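Protein angel homolog 2 (Homo sapiens, PDB 6RW0) hydrolyses 2',3'-cyclic phosphates as a phosphatase of the CCR4 deadenylase family and probably binds the 3' untranslated regions of mRNAs. Local coordinates at residues K49-S53 with S146-L150. Residue numbers count along the deposited sequence, not the author numbering.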
ATOM      1  N   LYS A  49      -4.601  -9.848  25.355  1.00 36.47           N
ATOM      2  CA  LYS A  49      -4.241  -9.561  23.951  1.00 34.23           C
ATOM      3  C   LYS A  49      -5.338  -8.754  23.274  1.00 32.01           C
ATOM      4  O   LYS A  49      -6.448  -8.766  23.748  1.00 32.51           O
ATOM      5  CB  LYS A  49      -4.126 -10.892  23.208  1.00 38.66           C
ATOM      6  CG  LYS A  49      -5.481 -11.452  22.790  1.00 46.53           C
ATOM      7  CD  LYS A  49      -5.630 -12.934  22.872  1.00 50.72           C
ATOM      8  CE  LYS A  49      -7.073 -13.394  22.889  1.00 52.82           C
ATOM      9  NZ  LYS A  49      -7.909 -12.745  21.856  1.00 52.89           N
ATOM     10  N   PHE A  50      -4.997  -8.081  22.179  1.00 27.01           N
ATOM     11  CA  PHE A  50      -5.952  -7.367  21.311  1.00 25.94           C
ATOM     12  C   PHE A  50      -5.717  -7.930  19.909  1.00 24.34           C
ATOM     13  O   PHE A  50      -4.633  -7.767  19.436  1.00 24.32           O
ATOM     14  CB  PHE A  50      -5.752  -5.856  21.366  1.00 24.83           C
ATOM     15  CG  PHE A  50      -6.627  -5.084  20.417  1.00 24.85           C
ATOM     16  CD1 PHE A  50      -7.972  -4.910  20.663  1.00 25.30           C
ATOM     17  CD2 PHE A  50      -6.104  -4.533  19.264  1.00 23.08           C
ATOM     18  CE1 PHE A  50      -8.768  -4.186  19.797  1.00 24.79           C
ATOM     19  CE2 PHE A  50      -6.905  -3.824  18.395  1.00 23.70           C
ATOM     20  CZ  PHE A  50      -8.233  -3.650  18.656  1.00 23.21           C
ATOM     21  N   ASP A  51      -6.707  -8.550  19.284  1.00 22.72           N
ATOM     22  CA  ASP A  51      -6.558  -9.158  17.947  1.00 22.50           C
ATOM     23  C   ASP A  51      -7.318  -8.279  16.961  1.00 22.67           C
ATOM     24  O   ASP A  51      -8.358  -7.796  17.317  1.00 25.03           O
ATOM     25  CB  ASP A  51      -7.103 -10.584  17.908  1.00 24.94           C
ATOM     26  CG  ASP A  51      -6.266 -11.596  18.665  1.00 28.27           C
ATOM     27  OD1 ASP A  51      -5.187 -11.263  19.085  1.00 27.77           O
ATOM     28  OD2 ASP A  51      -6.733 -12.717  18.805  1.00 29.32           O
ATOM     29  N   PHE A  52      -6.768  -8.041  15.780  1.00 19.49           N
ATOM     30  CA  PHE A  52      -7.447  -7.225  14.759  1.00 18.83           C
ATOM     31  C   PHE A  52      -6.937  -7.652  13.397  1.00 18.19           C
ATOM     32  O   PHE A  52      -5.824  -8.075  13.272  1.00 20.03           O
ATOM     33  CB  PHE A  52      -7.235  -5.729  15.000  1.00 20.71           C
ATOM     34  CG  PHE A  52      -5.817  -5.264  14.837  1.00 19.54           C
ATOM     35  CD1 PHE A  52      -4.871  -5.489  15.813  1.00 19.89           C
ATOM     36  CD2 PHE A  52      -5.427  -4.618  13.684  1.00 18.60           C
ATOM     37  CE1 PHE A  52      -3.571  -5.062  15.649  1.00 20.41           C
ATOM     38  CE2 PHE A  52      -4.125  -4.192  13.524  1.00 20.64           C
ATOM     39  CZ  PHE A  52      -3.200  -4.412  14.505  1.00 21.38           C
ATOM     40  N   SER A  53      -7.800  -7.499  12.418  1.00 18.77           N
ATOM     41  CA  SER A  53      -7.491  -7.822  11.037  1.00 16.42           C
ATOM     42  C   SER A  53      -7.414  -6.566  10.179  1.00 16.17           C
ATOM     43  O   SER A  53      -8.054  -5.546  10.470  1.00 17.16           O
ATOM     44  CB  SER A  53      -8.536  -8.777  10.457  1.00 18.06           C
ATOM     45  OG  SER A  53      -9.838  -8.217  10.555  1.00 19.19           O
ATOM     46  N   SER A 146     -16.501  -0.151  16.617  1.00 22.72           N
ATOM     47  CA  SER A 146     -16.567  -1.099  17.748  1.00 24.81           C
ATOM     48  C   SER A 146     -15.161  -1.506  18.206  1.00 23.24           C
ATOM     49  O   SER A 146     -15.047  -1.931  19.324  1.00 25.66           O
ATOM     50  CB  SER A 146     -17.395  -2.301  17.393  1.00 27.60           C
ATOM     51  OG  SER A 146     -16.727  -3.156  16.492  1.00 29.47           O
ATOM     52  N   LYS A 147     -14.149  -1.479  17.339  1.00 19.86           N
ATOM     53  CA  LYS A 147     -12.784  -1.945  17.671  1.00 20.41           C
ATOM     54  C   LYS A 147     -11.814  -0.815  18.015  1.00 20.09           C
ATOM     55  O   LYS A 147     -10.886  -1.089  18.718  1.00 20.12           O
ATOM     56  CB  LYS A 147     -12.206  -2.725  16.490  1.00 23.53           C
ATOM     57  CG  LYS A 147     -12.829  -4.083  16.241  1.00 29.00           C
ATOM     58  CD  LYS A 147     -12.467  -5.124  17.269  1.00 29.93           C
ATOM     59  CE  LYS A 147     -11.055  -5.649  17.170  1.00 29.23           C
ATOM     60  NZ  LYS A 147     -10.846  -6.813  18.065  1.00 29.13           N
ATOM     61  N   PHE A 148     -12.021   0.402  17.537  1.00 18.32           N
ATOM     62  CA  PHE A 148     -11.051   1.487  17.792  1.00 17.35           C
ATOM     63  C   PHE A 148     -11.706   2.858  17.900  1.00 17.79           C
ATOM     64  O   PHE A 148     -12.764   3.064  17.359  1.00 19.72           O
ATOM     65  CB  PHE A 148     -10.095   1.695  16.606  1.00 17.69           C
ATOM     66  CG  PHE A 148      -9.328   0.492  16.136  1.00 17.03           C
ATOM     67  CD1 PHE A 148      -8.109   0.184  16.681  1.00 18.47           C
ATOM     68  CD2 PHE A 148      -9.817  -0.306  15.127  1.00 19.22           C
ATOM     69  CE1 PHE A 148      -7.409  -0.910  16.232  1.00 20.26           C
ATOM     70  CE2 PHE A 148      -9.117  -1.411  14.694  1.00 21.09           C
ATOM     71  CZ  PHE A 148      -7.909  -1.707  15.243  1.00 19.55           C
ATOM     72  N   SER A 149     -11.031   3.756  18.605  1.00 18.40           N
ATOM     73  CA  SER A 149     -11.308   5.182  18.544  1.00 17.38           C
ATOM     74  C   SER A 149     -10.212   5.879  17.747  1.00 17.60           C
ATOM     75  O   SER A 149      -9.067   5.423  17.691  1.00 20.02           O
ATOM     76  CB  SER A 149     -11.346   5.817  19.936  1.00 18.48           C
ATOM     77  OG  SER A 149     -12.410   5.302  20.721  1.00 21.89           O
ATOM     78  N   LEU A 150     -10.562   7.008  17.151  1.00 18.29           N
ATOM     79  CA  LEU A 150      -9.636   7.755  16.315  1.00 17.58           C
ATOM     80  C   LEU A 150      -8.927   8.810  17.151  1.00 18.07           C
ATOM     81  O   LEU A 150      -9.576   9.665  17.761  1.00 22.24           O
ATOM     82  CB  LEU A 150     -10.435   8.422  15.207  1.00 18.05           C
ATOM     83  CG  LEU A 150      -9.675   9.249  14.181  1.00 18.19           C
ATOM     84  CD1 LEU A 150      -8.587   8.449  13.505  1.00 18.66           C
ATOM     85  CD2 LEU A 150     -10.706   9.770  13.194  1.00 22.41           C
TER
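Lys147, in the loop just before strand 148-157, reaches across to strand 49-58: its CB points toward that strand, and NZ donates a hydrogen bond to the backbone O of Asp51 at 2.8 Å. That ammonium group therefore meets a carbonyl rather than the Asp51 carboxylate, which forms a salt bridge with Arg426 and a longer, weak one with Lys49 (Lys49 NZ to Asp51 OD2 3.3 Å). The aliphatic part of the Lys147 side chain runs beside Phe50, with CE 3.8 Å from Phe50 CZ. The two strands belong to different sheets, the layers of the beta sandwich expected of the DNase I-like fold, and no backbone hydrogen bond joins the segments; CA atoms come no closer than 8.1 Å (Phe52 to Lys147). Phe148 follows, and its ring makes two offset edge-to-face pairs. The edge of Phe50 addresses its face (centroids 5.5 Å apart, planes at 77°), while its own edge addresses the face of Phe52 (6.0 Å, 84°). Ile189 of strand 189-195 touches both Phe50 and Phe52.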